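PDB 1EER: erythropoietin from Homo sapiens, which acts as a hormone that binds and dimerises the erythropoietin receptor, activating JAK2 and driving the proliferation and differentiation of red blood cells. Local coordinates for residues 39-44 / 131-136; 110-115 / 155-160; 27-32 / 86-91; 73-78 / 97-102; 17-22 / 144-149. The protein carries 5 engineered substitutions. One frame throughout, in Å; residues are numbered along the deposited sequence.

Interaction 1 of 5, residues 39-44 / 131-136; sequences ITVPDT and RTITAD
Asp43 holds CG anti to its backbone N (chi1 -177°), and the chain of Arg131 bends at chi2 (-31°); from these two conformations the carboxylate and guanidinium meet in a salt bridge. They close the end of a two-stranded antiparallel ribbon that ties together the long crossover loops of a four-helix cytokine. Arg131 approaches side-on, NE and NH2 each lying 3.2 Å from Asp43 OD2, so one oxygen takes both N-H groups. The oxygen lies in the guanidinium plane, but both nitrogens reach it from the same face of the carboxylate, the two planes being turned 62° apart. Asp43 OD1 is held by Lys45 N, and Arg131 NH1 bonds to the backbone of another protein chain, consistent with a place near the receptor.

Within the ribbon, Ile39 N to Ala135 O (2.8 Å) and Ala135 N to Ile39 O (3.0 Å) frame a hydrogen-bonded pair. Thr40 and Thr134 follow as a non-hydrogen-bonded pair, with Thr134 CG2 at 3.8 Å from Thr40 CA. On the face shared by Val41 and Ile133 their CG2 methyls meet at 3.6 Å. Ile133 CD1 sits 3.5 Å from Asp43 CB while also lying over one face of the Arg131 guanidinium, toward its rim.

Interaction 2 of 5, residues 110-115 / 155-160; sequences RALGAQ and LYTGEA
Leu112 and Tyr156 reach toward each other tip to tip, and this apolar meeting is the tight part of the contact. Leu112 CD1 lies 3.5 Å from Tyr156 CE2 and 3.7 Å from Ala160 CB, so one methyl touches both the ring and the alanine one turn further along the helix. CD2 of Leu112 touches the same Ala160 CB at 4.0 Å. The ring is brought out by a first torsion that sets CG of Tyr156 anti to the backbone N (chi1 164°). Ala114 comes to it obliquely, CB at 3.9 Å from CE2 of Tyr156, and the phenol oxygen OH rests 3.5 Å from Ala114 CA. No hydrogen bond crosses between the segments.

The bend that presents Leu112 and Ala114 together is a Schellman motif ending the helix before it. Gly113 has positive phi (97°), its N bonds to Arg110 O at 2.7 Å, and it also serves as N-cap of the next helix. On the side turned away from 155-160 the packing gives way to a polar fringe: Arg110 NE makes only a weak, bent bond to Gln115 OE1 (3.0 Å, 124°), with both side chains lying against Trp64.

In the four-helix bundle, this joins the corner between helices 91-111 and 114-120 to the last turns of helix 138-161. Pro3 and Ile6 of the N-terminal loop pack on Leu112, Leu109 backs Ala114 and Thr157, and Val63 of helix 56-82 lies against Tyr156.

Interaction 3 of 5, residues 27-32 / 86-91; sequences TGCAEH and QPWEPL
Cys29 and Trp88 make a sulfur-aromatic contact: SG stands 4.2 Å from the centroid of the five-membered ring, 38° off its normal and therefore oblique, with NE1 of Trp88 the nearest ring atom at 3.7 Å. This sulfur is also bonded to Cys33, so the indole lies beside a disulfide.

The aromatic pairing is looser. His32, its CG anti to the carbonyl carbon and beside the backbone N (chi1 -36°), sets its ring nearly parallel to the six-membered ring of Trp88, 18° apart, but so far slid that the centroids are separated by 5.4 Å and barely overlap; His32 ND1 comes to 3.7 Å from CZ3 of Trp88.

Backbone oxygens of Gly28 and Cys29, at the start of the type II' turn 29-32, pack against indole carbons. Gly28 O is 3.0 Å from Trp88 CZ2, while Cys29 O sits above one indole face, offset toward the rim, with Pro90 CD on the opposite face. That same Cys29 O accepts from His32 ND1 at 3.1 Å.

The two loops, at one end of the bundle, thus meet without any hydrogen bond between them. Sulfur, ring and carbonyl packing, with Pro87 beside His32, holds them together, and the internal bond probably keeps a proton on ND1 and limits imidazole rotation.

Interaction 4 of 5, residues 73-78 / 97-102; sequences AVLRGQ and KAVSGL
Leu102 N bonds to Ala98 O at 2.7 Å, a helical bond that fixes the spacing of two residues which both receive Val74 from the facing helix. Helices 56-82 and 91-111 run antiparallel here, their short segments crossing at -150° with axes 9.5 Å apart. This pairing of the second and third long helices belongs to the up-up-down-down four-helix cytokine bundle. Val74 is the hub. Its CG1, placed anti to the backbone N by chi1 of -171°, lies 3.6 Å from Ala98 CB and 3.8 Å from Val99 CG2. The other branch, CG2, points at Leu102, and the two side chains meet tip to tip: CG2 of Val74 to CD1 of Leu102 is 3.3 Å, tighter than usual van der Waals contact.

Val99 answers from the other helix by sliding past Val74 in the opposite direction. Both its methyls are used, CG2 against Val74 and CG1 against Leu75 CD2 at 3.9 Å, where Leu75 crosses at about a right angle near the exposed edge. One turn further along, Gln78 is extended beyond CG and brings its amide up to Val99 CG2, OE1 lying 3.9 Å away. Leu102 also packs on Leu67, Leu70 and Ser71 of helix 56-82. Outside this contact, Lys97 NZ pairs with an acidic side chain of another protein chain.

The contact between the two segments is therefore one of van der Waals packing, buried at Val74, Ala98, Val99 and Leu102 and more exposed at Leu75 and Gln78. No hydrogen bond crosses it, and the fit rests on branched methyls set against each other.

Interaction 5 of 5, residues 17-22 / 144-149; sequences LEAKEA and VYSNFL
Ala19 and Ser146 bring their backbones to a CA-CA distance of 4.7 Å where helices 9-25 and 138-161 pass antiparallel, the axes of the short segments 8.2 Å apart and crossing at -151°. Small residues at the meeting point permit this closeness. The CB of Ala19 points into the facing helix and lies 3.8 Å from Ser146 CB, with Leu149 CD1 on it at 3.9 Å.

The flat partner is Tyr145. Its CG is anti to the backbone N (chi1 172°), and the ring approaches Ala19 obliquely, touching through CD2 and CE2; both atoms lie 3.4 Å from Ala19 CB. Ser146 also sets OG anti to its own N (chi1 177°), which carries the hydroxyl past the alanine toward Lys20, OG standing 4.0 Å from Lys20 CA.

Beyond the ring, a water in the plane of the phenol, at its edge, lies between polar groups of the two helices. It donates to Glu18 OE1 at 3.0 Å; its separation from Tyr145 OH is implausibly short, so the details of that link are doubtful. On the outer flank, Asn147 ND2 bonds to a polar side chain of another protein chain and Lys20 packs against an apolar one, placing these helices at the interface with the partner protein.

A close antiparallel pairing of the first and last long helices is a hallmark of the four-helix cytokine bundle with up-up-down-down topology, to which erythropoietin belongs.

How the interactions relate
Interactions 4 and 5 form the middle of the bundle, their centres about 12 Å apart and joined through Tyr145, whose OH lies 3.7 Å from Ala98 CA. Interaction 1 lies against both: Ile39 CG2 touches Ala73 CA at 3.6 Å, and Thr44 OG1 meets Asn147 CB at 3.4 Å, so the ribbon is seated on helices 56-82 and 138-161. Interactions 2 and 3 hold opposite ends of the molecule, with centres about 34 Å apart. Interaction 2 shares helix 138-161 with interaction 5, yet their nearest atoms stay about 5 Å apart. Residues of interactions 1, 2, 4 and 5 also reach other protein chains of the assembly, whereas interaction 3 touches none.

Interaction 1 of 5, residues 39-44 / 131-136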
# COMPACT_ATOMS: atom_id res chain seq x y z
N ILE A 39 12.19 10.37 21.60
CA ILE A 39 11.17 11.11 20.86
C ILE A 39 9.81 10.51 21.19
O ILE A 39 9.57 9.32 20.96
CB ILE A 39 11.41 11.02 19.33
CG1 ILE A 39 12.81 11.54 19.00
CG2 ILE A 39 10.34 11.82 18.58
CD1 ILE A 39 13.04 11.81 17.54
N THR A 40 8.92 11.33 21.73
CA THR A 40 7.58 10.87 22.08
C THR A 40 6.82 10.47 20.81
O THR A 40 6.87 11.16 19.80
CB THR A 40 6.80 11.98 22.80
OG1 THR A 40 7.54 12.40 23.96
CG2 THR A 40 5.43 11.47 23.23
N VAL A 41 6.12 9.35 20.87
CA VAL A 41 5.38 8.86 19.72
C VAL A 41 3.98 8.45 20.14
O VAL A 41 3.71 8.30 21.33
CB VAL A 41 6.10 7.65 19.08
CG1 VAL A 41 7.37 8.11 18.39
CG2 VAL A 41 6.43 6.62 20.16
N PRO A 42 3.06 8.28 19.18
CA PRO A 42 1.73 7.89 19.66
C PRO A 42 1.67 6.39 19.97
O PRO A 42 2.62 5.65 19.70
CB PRO A 42 0.81 8.29 18.51
CG PRO A 42 1.69 8.29 17.29
CD PRO A 42 3.13 8.40 17.72
N ASP A 43 0.57 5.95 20.55
CA ASP A 43 0.39 4.54 20.84
C ASP A 43 -0.29 4.01 19.60
O ASP A 43 -1.25 4.62 19.12
CB ASP A 43 -0.52 4.34 22.05
CG ASP A 43 -0.67 2.87 22.42
OD1 ASP A 43 -0.33 1.99 21.59
OD2 ASP A 43 -1.12 2.58 23.54
N THR A 44 0.19 2.89 19.06
CA THR A 44 -0.43 2.35 17.86
C THR A 44 -1.28 1.10 18.06
O THR A 44 -1.93 0.62 17.13
CB THR A 44 0.62 2.05 16.77
OG1 THR A 44 1.37 0.89 17.13
CG2 THR A 44 1.56 3.24 16.61
N ARG A 131 0.28 7.56 29.79
CA ARG A 131 0.81 6.65 28.78
C ARG A 131 2.25 7.04 28.45
O ARG A 131 3.20 6.53 29.06
CB ARG A 131 -0.05 6.72 27.50
CG ARG A 131 -0.51 5.36 26.96
CD ARG A 131 0.50 4.25 27.26
NE ARG A 131 0.41 3.15 26.31
CZ ARG A 131 1.12 2.03 26.40
NH1 ARG A 131 1.97 1.86 27.41
NH2 ARG A 131 0.98 1.07 25.49
N THR A 132 2.41 7.94 27.48
CA THR A 132 3.71 8.42 27.02
C THR A 132 4.69 7.34 26.56
O THR A 132 5.47 6.78 27.34
CB THR A 132 4.39 9.30 28.10
OG1 THR A 132 3.76 10.59 28.12
CG2 THR A 132 5.87 9.49 27.78
N ILE A 133 4.62 7.06 25.27
CA ILE A 133 5.47 6.07 24.63
C ILE A 133 6.54 6.87 23.89
O ILE A 133 6.27 7.97 23.41
CB ILE A 133 4.67 5.23 23.60
CG1 ILE A 133 3.60 4.43 24.31
CG2 ILE A 133 5.60 4.31 22.83
CD1 ILE A 133 2.70 3.67 23.38
N THR A 134 7.74 6.32 23.80
CA THR A 134 8.81 7.01 23.11
C THR A 134 9.68 6.04 22.34
O THR A 134 9.55 4.82 22.48
CB THR A 134 9.73 7.79 24.08
OG1 THR A 134 10.45 6.86 24.89
CG2 THR A 134 8.92 8.72 24.97
N ALA A 135 10.56 6.59 21.52
CA ALA A 135 11.49 5.80 20.72
C ALA A 135 12.83 6.52 20.73
O ALA A 135 12.88 7.75 20.84
CB ALA A 135 10.97 5.66 19.28
N ASP A 136 13.92 5.76 20.66
CA ASP A 136 15.25 6.35 20.63
C ASP A 136 16.05 5.81 19.45
O ASP A 136 17.27 5.93 19.41
CB ASP A 136 16.00 6.09 21.95
CG ASP A 136 16.05 4.62 22.34
OD1 ASP A 136 16.62 3.82 21.57
OD2 ASP A 136 15.51 4.27 23.41

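Interaction 2 of 5, residues 110-115 / 155-160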
# COMPACT_ATOMS: atom_id res chain seq x y z
N ARG A 110 -8.46 15.59 7.48
CA ARG A 110 -9.29 16.73 7.82
C ARG A 110 -10.49 16.79 6.91
O ARG A 110 -11.61 17.00 7.35
CB ARG A 110 -8.47 18.02 7.68
CG ARG A 110 -9.31 19.28 7.68
CD ARG A 110 -8.42 20.50 7.60
NE ARG A 110 -7.25 20.37 8.47
CZ ARG A 110 -6.04 20.78 8.15
NH1 ARG A 110 -5.83 21.35 6.97
NH2 ARG A 110 -5.03 20.61 8.99
N ALA A 111 -10.26 16.61 5.62
CA ALA A 111 -11.34 16.65 4.64
C ALA A 111 -12.34 15.58 5.00
O ALA A 111 -13.52 15.70 4.71
CB ALA A 111 -10.79 16.41 3.25
N LEU A 112 -11.85 14.52 5.64
CA LEU A 112 -12.69 13.41 6.06
C LEU A 112 -13.51 13.80 7.29
O LEU A 112 -14.44 13.10 7.68
CB LEU A 112 -11.81 12.19 6.38
CG LEU A 112 -12.24 10.77 5.98
CD1 LEU A 112 -11.79 9.82 7.06
CD2 LEU A 112 -13.75 10.67 5.77
N GLY A 113 -13.16 14.92 7.92
CA GLY A 113 -13.89 15.38 9.08
C GLY A 113 -13.24 14.99 10.39
O GLY A 113 -13.79 15.27 11.46
N ALA A 114 -12.07 14.37 10.29
CA ALA A 114 -11.30 13.90 11.45
C ALA A 114 -10.93 14.99 12.45
O ALA A 114 -11.09 14.81 13.66
CB ALA A 114 -10.04 13.19 10.98
N GLN A 115 -10.42 16.12 11.94
CA GLN A 115 -10.04 17.21 12.82
C GLN A 115 -11.23 17.85 13.52
O GLN A 115 -11.17 18.19 14.69
CB GLN A 115 -9.27 18.28 12.05
CG GLN A 115 -8.80 19.39 12.96
CD GLN A 115 -8.10 20.49 12.22
OE1 GLN A 115 -8.55 20.94 11.16
NE2 GLN A 115 -6.98 20.94 12.76
N LEU A 155 -8.16 1.78 9.98
CA LEU A 155 -9.43 1.39 10.59
C LEU A 155 -10.42 2.55 10.64
O LEU A 155 -11.58 2.41 10.26
CB LEU A 155 -9.20 0.85 12.01
CG LEU A 155 -8.62 -0.57 12.11
CD1 LEU A 155 -8.45 -0.93 13.58
CD2 LEU A 155 -9.52 -1.57 11.40
N TYR A 156 -9.96 3.70 11.13
CA TYR A 156 -10.82 4.86 11.20
C TYR A 156 -11.30 5.26 9.80
O TYR A 156 -12.50 5.45 9.56
CB TYR A 156 -10.06 6.03 11.84
CG TYR A 156 -10.75 7.35 11.61
CD1 TYR A 156 -11.99 7.61 12.19
CD2 TYR A 156 -10.22 8.30 10.74
CE1 TYR A 156 -12.68 8.78 11.92
CE2 TYR A 156 -10.91 9.47 10.46
CZ TYR A 156 -12.14 9.70 11.05
OH TYR A 156 -12.86 10.84 10.78
N THR A 157 -10.36 5.36 8.86
CA THR A 157 -10.69 5.74 7.48
C THR A 157 -11.70 4.80 6.83
O THR A 157 -12.58 5.24 6.10
CB THR A 157 -9.43 5.79 6.61
OG1 THR A 157 -8.60 6.89 7.01
CG2 THR A 157 -9.81 5.96 5.16
N GLY A 158 -11.57 3.50 7.09
CA GLY A 158 -12.48 2.53 6.52
C GLY A 158 -13.92 2.76 6.94
O GLY A 158 -14.83 2.76 6.11
N GLU A 159 -14.14 2.96 8.23
CA GLU A 159 -15.49 3.18 8.73
C GLU A 159 -16.07 4.53 8.32
O GLU A 159 -17.24 4.61 7.93
CB GLU A 159 -15.51 3.07 10.25
CG GLU A 159 -16.83 3.48 10.88
CD GLU A 159 -17.41 2.40 11.78
OE1 GLU A 159 -16.64 1.74 12.52
OE2 GLU A 159 -18.65 2.21 11.76
N ALA A 160 -15.26 5.58 8.42
CA ALA A 160 -15.71 6.93 8.11
C ALA A 160 -16.13 7.13 6.66
O ALA A 160 -17.01 7.93 6.36
CB ALA A 160 -14.62 7.93 8.50

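Interaction 3 of 5, residues 27-32 / 86-91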
# COMPACT_ATOMS: atom_id res chain seq x y z
N THR A 27 14.96 -2.36 9.92
CA THR A 27 15.19 -3.55 10.72
C THR A 27 16.66 -3.99 10.57
O THR A 27 17.19 -4.75 11.38
CB THR A 27 14.19 -4.71 10.34
OG1 THR A 27 14.34 -5.07 8.96
CG2 THR A 27 12.76 -4.26 10.59
N GLY A 28 17.34 -3.48 9.55
CA GLY A 28 18.74 -3.83 9.37
C GLY A 28 19.60 -2.67 9.85
O GLY A 28 20.74 -2.50 9.43
N CYS A 29 19.03 -1.88 10.75
CA CYS A 29 19.66 -0.69 11.31
C CYS A 29 21.02 -0.87 11.98
O CYS A 29 22.01 -0.26 11.56
CB CYS A 29 18.72 -0.03 12.32
SG CYS A 29 17.83 1.40 11.64
N ALA A 30 21.05 -1.69 13.03
CA ALA A 30 22.26 -1.96 13.79
C ALA A 30 22.49 -0.87 14.85
O ALA A 30 21.60 -0.57 15.64
CB ALA A 30 23.48 -2.06 12.86
N GLU A 31 23.69 -0.30 14.86
CA GLU A 31 24.04 0.74 15.82
C GLU A 31 24.14 2.09 15.13
O GLU A 31 24.60 3.06 15.71
CB GLU A 31 25.39 0.42 16.48
CG GLU A 31 25.34 -0.65 17.57
CD GLU A 31 25.22 -0.05 18.96
OE1 GLU A 31 24.08 0.14 19.42
OE2 GLU A 31 26.27 0.21 19.59
N HIS A 32 23.69 2.14 13.88
CA HIS A 32 23.76 3.36 13.08
C HIS A 32 22.44 4.11 13.02
O HIS A 32 22.28 5.00 12.17
CB HIS A 32 24.21 3.02 11.66
CG HIS A 32 25.22 1.91 11.57
ND1 HIS A 32 24.93 0.68 11.04
CD2 HIS A 32 26.53 1.87 11.92
CE1 HIS A 32 26.01 -0.08 11.06
NE2 HIS A 32 27.00 0.62 11.59
N GLN A 86 26.42 11.39 11.06
CA GLN A 86 26.11 10.05 11.54
C GLN A 86 25.85 9.08 10.38
O GLN A 86 25.64 9.50 9.24
CB GLN A 86 24.90 10.11 12.47
CG GLN A 86 25.15 10.92 13.74
CD GLN A 86 26.20 10.30 14.66
OE1 GLN A 86 27.08 9.57 14.21
NE2 GLN A 86 26.10 10.59 15.95
N PRO A 87 25.86 7.77 10.67
CA PRO A 87 25.64 6.72 9.67
C PRO A 87 24.28 6.65 8.95
O PRO A 87 23.59 7.65 8.74
CB PRO A 87 25.95 5.43 10.43
CG PRO A 87 25.66 5.77 11.85
CD PRO A 87 26.08 7.20 12.02
N TRP A 88 23.95 5.42 8.57
CA TRP A 88 22.72 5.07 7.86
C TRP A 88 22.29 5.98 6.71
O TRP A 88 21.50 6.92 6.89
CB TRP A 88 21.58 4.87 8.85
CG TRP A 88 20.88 3.56 8.62
CD1 TRP A 88 19.53 3.33 8.61
CD2 TRP A 88 21.51 2.31 8.31
NE1 TRP A 88 19.28 2.01 8.31
CE2 TRP A 88 20.47 1.36 8.12
CE3 TRP A 88 22.84 1.90 8.17
CZ2 TRP A 88 20.73 0.03 7.81
CZ3 TRP A 88 23.10 0.58 7.86
CH2 TRP A 88 22.05 -0.35 7.68
N GLU A 89 22.80 5.66 5.53
CA GLU A 89 22.50 6.37 4.30
C GLU A 89 21.04 6.21 3.85
O GLU A 89 20.49 7.10 3.20
CB GLU A 89 23.42 5.85 3.19
CG GLU A 89 23.15 6.45 1.81
CD GLU A 89 24.19 7.48 1.41
OE1 GLU A 89 24.65 8.24 2.30
OE2 GLU A 89 24.55 7.55 0.21
N PRO A 90 20.40 5.07 4.18
CA PRO A 90 19.00 4.86 3.77
C PRO A 90 17.98 5.76 4.46
O PRO A 90 16.98 6.13 3.86
CB PRO A 90 18.75 3.39 4.10
CG PRO A 90 20.10 2.79 4.39
CD PRO A 90 20.93 3.90 4.91
N LEU A 91 18.25 6.11 5.71
CA LEU A 91 17.35 6.94 6.50
C LEU A 91 16.76 8.18 5.84
O LEU A 91 15.56 8.43 5.94
CB LEU A 91 18.04 7.36 7.80
CG LEU A 91 18.11 6.32 8.91
CD1 LEU A 91 18.79 6.92 10.12
CD2 LEU A 91 16.72 5.84 9.26

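Interaction 4 of 5, residues 73-78 / 97-102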
# COMPACT_ATOMS: atom_id res chain seq x y z
N ALA A 73 6.99 13.85 15.72
CA ALA A 73 8.04 12.88 15.97
C ALA A 73 8.94 12.77 14.74
O ALA A 73 10.17 12.78 14.84
CB ALA A 73 7.44 11.54 16.30
N VAL A 74 8.32 12.66 13.58
CA VAL A 74 9.06 12.54 12.34
C VAL A 74 9.84 13.83 12.04
O VAL A 74 11.01 13.79 11.65
CB VAL A 74 8.09 12.18 11.18
CG1 VAL A 74 8.87 11.84 9.91
CG2 VAL A 74 7.21 11.01 11.59
N LEU A 75 9.19 14.98 12.23
CA LEU A 75 9.85 16.26 11.98
C LEU A 75 11.09 16.35 12.86
O LEU A 75 12.17 16.71 12.38
CB LEU A 75 8.89 17.40 12.29
CG LEU A 75 7.78 17.51 11.24
CD1 LEU A 75 6.67 18.41 11.72
CD2 LEU A 75 8.38 18.02 9.96
N ARG A 76 10.95 16.00 14.13
CA ARG A 76 12.09 16.02 15.04
C ARG A 76 13.16 15.07 14.52
O ARG A 76 14.35 15.38 14.55
CB ARG A 76 11.65 15.61 16.45
CG ARG A 76 11.98 16.64 17.53
CD ARG A 76 13.40 16.47 18.07
NE ARG A 76 14.33 17.41 17.46
CZ ARG A 76 15.52 17.73 17.98
NH1 ARG A 76 15.92 17.19 19.12
NH2 ARG A 76 16.31 18.60 17.36
N GLY A 77 12.75 13.90 14.05
CA GLY A 77 13.71 12.95 13.53
C GLY A 77 14.45 13.52 12.34
O GLY A 77 15.64 13.29 12.15
N GLN A 78 13.73 14.29 11.53
CA GLN A 78 14.32 14.90 10.35
C GLN A 78 15.41 15.91 10.73
O GLN A 78 16.49 15.92 10.15
CB GLN A 78 13.22 15.59 9.54
CG GLN A 78 13.71 16.32 8.31
CD GLN A 78 12.62 17.17 7.70
OE1 GLN A 78 11.81 17.76 8.40
NE2 GLN A 78 12.60 17.23 6.37
N LYS A 97 10.05 11.02 2.80
CA LYS A 97 8.77 10.50 2.33
C LYS A 97 7.74 10.55 3.48
O LYS A 97 6.56 10.83 3.27
CB LYS A 97 8.92 9.06 1.85
CG LYS A 97 9.76 8.90 0.60
CD LYS A 97 10.40 7.53 0.57
CE LYS A 97 10.79 7.16 -0.84
NZ LYS A 97 9.62 7.26 -1.75
N ALA A 98 8.20 10.27 4.70
CA ALA A 98 7.35 10.28 5.89
C ALA A 98 6.84 11.68 6.17
O ALA A 98 5.64 11.88 6.42
CB ALA A 98 8.13 9.75 7.09
N VAL A 99 7.74 12.66 6.14
CA VAL A 99 7.35 14.04 6.37
C VAL A 99 6.35 14.44 5.28
O VAL A 99 5.32 15.06 5.55
CB VAL A 99 8.58 14.99 6.31
CG1 VAL A 99 8.13 16.45 6.37
CG2 VAL A 99 9.53 14.69 7.48
N SER A 100 6.66 14.04 4.05
CA SER A 100 5.83 14.34 2.90
C SER A 100 4.50 13.61 2.99
O SER A 100 3.43 14.20 2.78
CB SER A 100 6.56 13.93 1.62
OG SER A 100 5.68 13.96 0.51
N GLY A 101 4.56 12.31 3.28
CA GLY A 101 3.36 11.51 3.39
C GLY A 101 2.44 11.94 4.53
O GLY A 101 1.23 12.06 4.33
N LEU A 102 3.02 12.17 5.71
CA LEU A 102 2.24 12.59 6.87
C LEU A 102 1.53 13.91 6.59
O LEU A 102 0.41 14.13 7.03
CB LEU A 102 3.14 12.72 8.11
CG LEU A 102 3.42 11.40 8.85
CD1 LEU A 102 4.42 11.62 9.97
CD2 LEU A 102 2.13 10.84 9.40

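Interaction 5 of 5, residues 17-22 / 144-149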
# COMPACT_ATOMS: atom_id res chain seq x y z
N LEU A 17 2.25 1.45 2.12
CA LEU A 17 3.33 0.65 1.55
C LEU A 17 4.67 1.36 1.72
O LEU A 17 5.71 0.72 1.87
CB LEU A 17 3.07 0.36 0.07
CG LEU A 17 1.83 -0.49 -0.20
CD1 LEU A 17 1.60 -0.58 -1.70
CD2 LEU A 17 2.00 -1.87 0.42
N GLU A 18 4.65 2.69 1.71
CA GLU A 18 5.87 3.45 1.90
C GLU A 18 6.36 3.18 3.32
O GLU A 18 7.54 2.89 3.54
CB GLU A 18 5.59 4.95 1.76
CG GLU A 18 6.33 5.63 0.63
CD GLU A 18 5.64 6.90 0.17
OE1 GLU A 18 5.16 7.67 1.03
OE2 GLU A 18 5.57 7.12 -1.06
N ALA A 19 5.44 3.27 4.28
CA ALA A 19 5.75 3.04 5.69
C ALA A 19 6.28 1.63 5.94
O ALA A 19 7.17 1.43 6.76
CB ALA A 19 4.53 3.32 6.55
N LYS A 20 5.72 0.65 5.22
CA LYS A 20 6.14 -0.74 5.34
C LYS A 20 7.60 -0.86 4.93
O LYS A 20 8.40 -1.50 5.61
CB LYS A 20 5.27 -1.63 4.45
CG LYS A 20 5.58 -3.12 4.50
CD LYS A 20 4.41 -3.91 3.93
CE LYS A 20 4.84 -5.24 3.38
NZ LYS A 20 5.19 -6.21 4.46
N GLU A 21 7.95 -0.21 3.82
CA GLU A 21 9.31 -0.24 3.32
C GLU A 21 10.24 0.47 4.30
O GLU A 21 11.36 0.02 4.56
CB GLU A 21 9.39 0.40 1.93
CG GLU A 21 10.77 0.38 1.29
CD GLU A 21 11.29 -1.02 1.02
OE1 GLU A 21 10.48 -1.97 1.04
OE2 GLU A 21 12.51 -1.17 0.79
N ALA A 22 9.76 1.56 4.88
CA ALA A 22 10.56 2.30 5.84
C ALA A 22 10.83 1.38 7.03
O ALA A 22 11.98 1.17 7.42
CB ALA A 22 9.81 3.55 6.30
N VAL A 144 6.56 2.33 14.25
CA VAL A 144 5.38 3.00 14.80
C VAL A 144 4.62 3.71 13.66
O VAL A 144 3.38 3.72 13.62
CB VAL A 144 5.79 4.05 15.90
CG1 VAL A 144 4.67 5.06 16.12
CG2 VAL A 144 6.14 3.35 17.20
N TYR A 145 5.38 4.32 12.75
CA TYR A 145 4.82 5.03 11.61
C TYR A 145 3.94 4.07 10.81
O TYR A 145 2.80 4.40 10.49
CB TYR A 145 5.97 5.57 10.73
CG TYR A 145 5.55 6.18 9.40
CD1 TYR A 145 4.55 7.15 9.33
CD2 TYR A 145 6.20 5.81 8.22
CE1 TYR A 145 4.21 7.75 8.12
CE2 TYR A 145 5.86 6.41 6.99
CZ TYR A 145 4.86 7.38 6.95
OH TYR A 145 4.52 7.97 5.76
N SER A 146 4.48 2.89 10.51
CA SER A 146 3.74 1.86 9.76
C SER A 146 2.55 1.29 10.54
O SER A 146 1.45 1.19 10.01
CB SER A 146 4.69 0.72 9.36
OG SER A 146 4.01 -0.32 8.69
N ASN A 147 2.77 0.91 11.80
CA ASN A 147 1.70 0.35 12.62
C ASN A 147 0.55 1.32 12.79
O ASN A 147 -0.62 0.91 12.83
CB ASN A 147 2.24 -0.07 14.00
CG ASN A 147 2.79 -1.49 14.01
OD1 ASN A 147 2.55 -2.28 13.09
ND2 ASN A 147 3.53 -1.83 15.05
N PHE A 148 0.86 2.62 12.88
CA PHE A 148 -0.19 3.63 13.03
C PHE A 148 -1.05 3.82 11.78
O PHE A 148 -2.29 3.82 11.84
CB PHE A 148 0.42 4.98 13.43
CG PHE A 148 -0.61 5.99 13.88
CD1 PHE A 148 -1.31 6.75 12.95
CD2 PHE A 148 -0.89 6.16 15.24
CE1 PHE A 148 -2.26 7.67 13.37
CE2 PHE A 148 -1.84 7.08 15.66
CZ PHE A 148 -2.53 7.84 14.72
N LEU A 149 -0.39 3.99 10.63
CA LEU A 149 -1.11 4.20 9.38
C LEU A 149 -1.88 2.95 8.95
O LEU A 149 -3.03 3.03 8.52
CB LEU A 149 -0.14 4.59 8.25
CG LEU A 149 0.91 5.69 8.43
CD1 LEU A 149 1.63 5.88 7.11
CD2 LEU A 149 0.26 6.98 8.89
O HOH W 1 6.03 7.79 3.86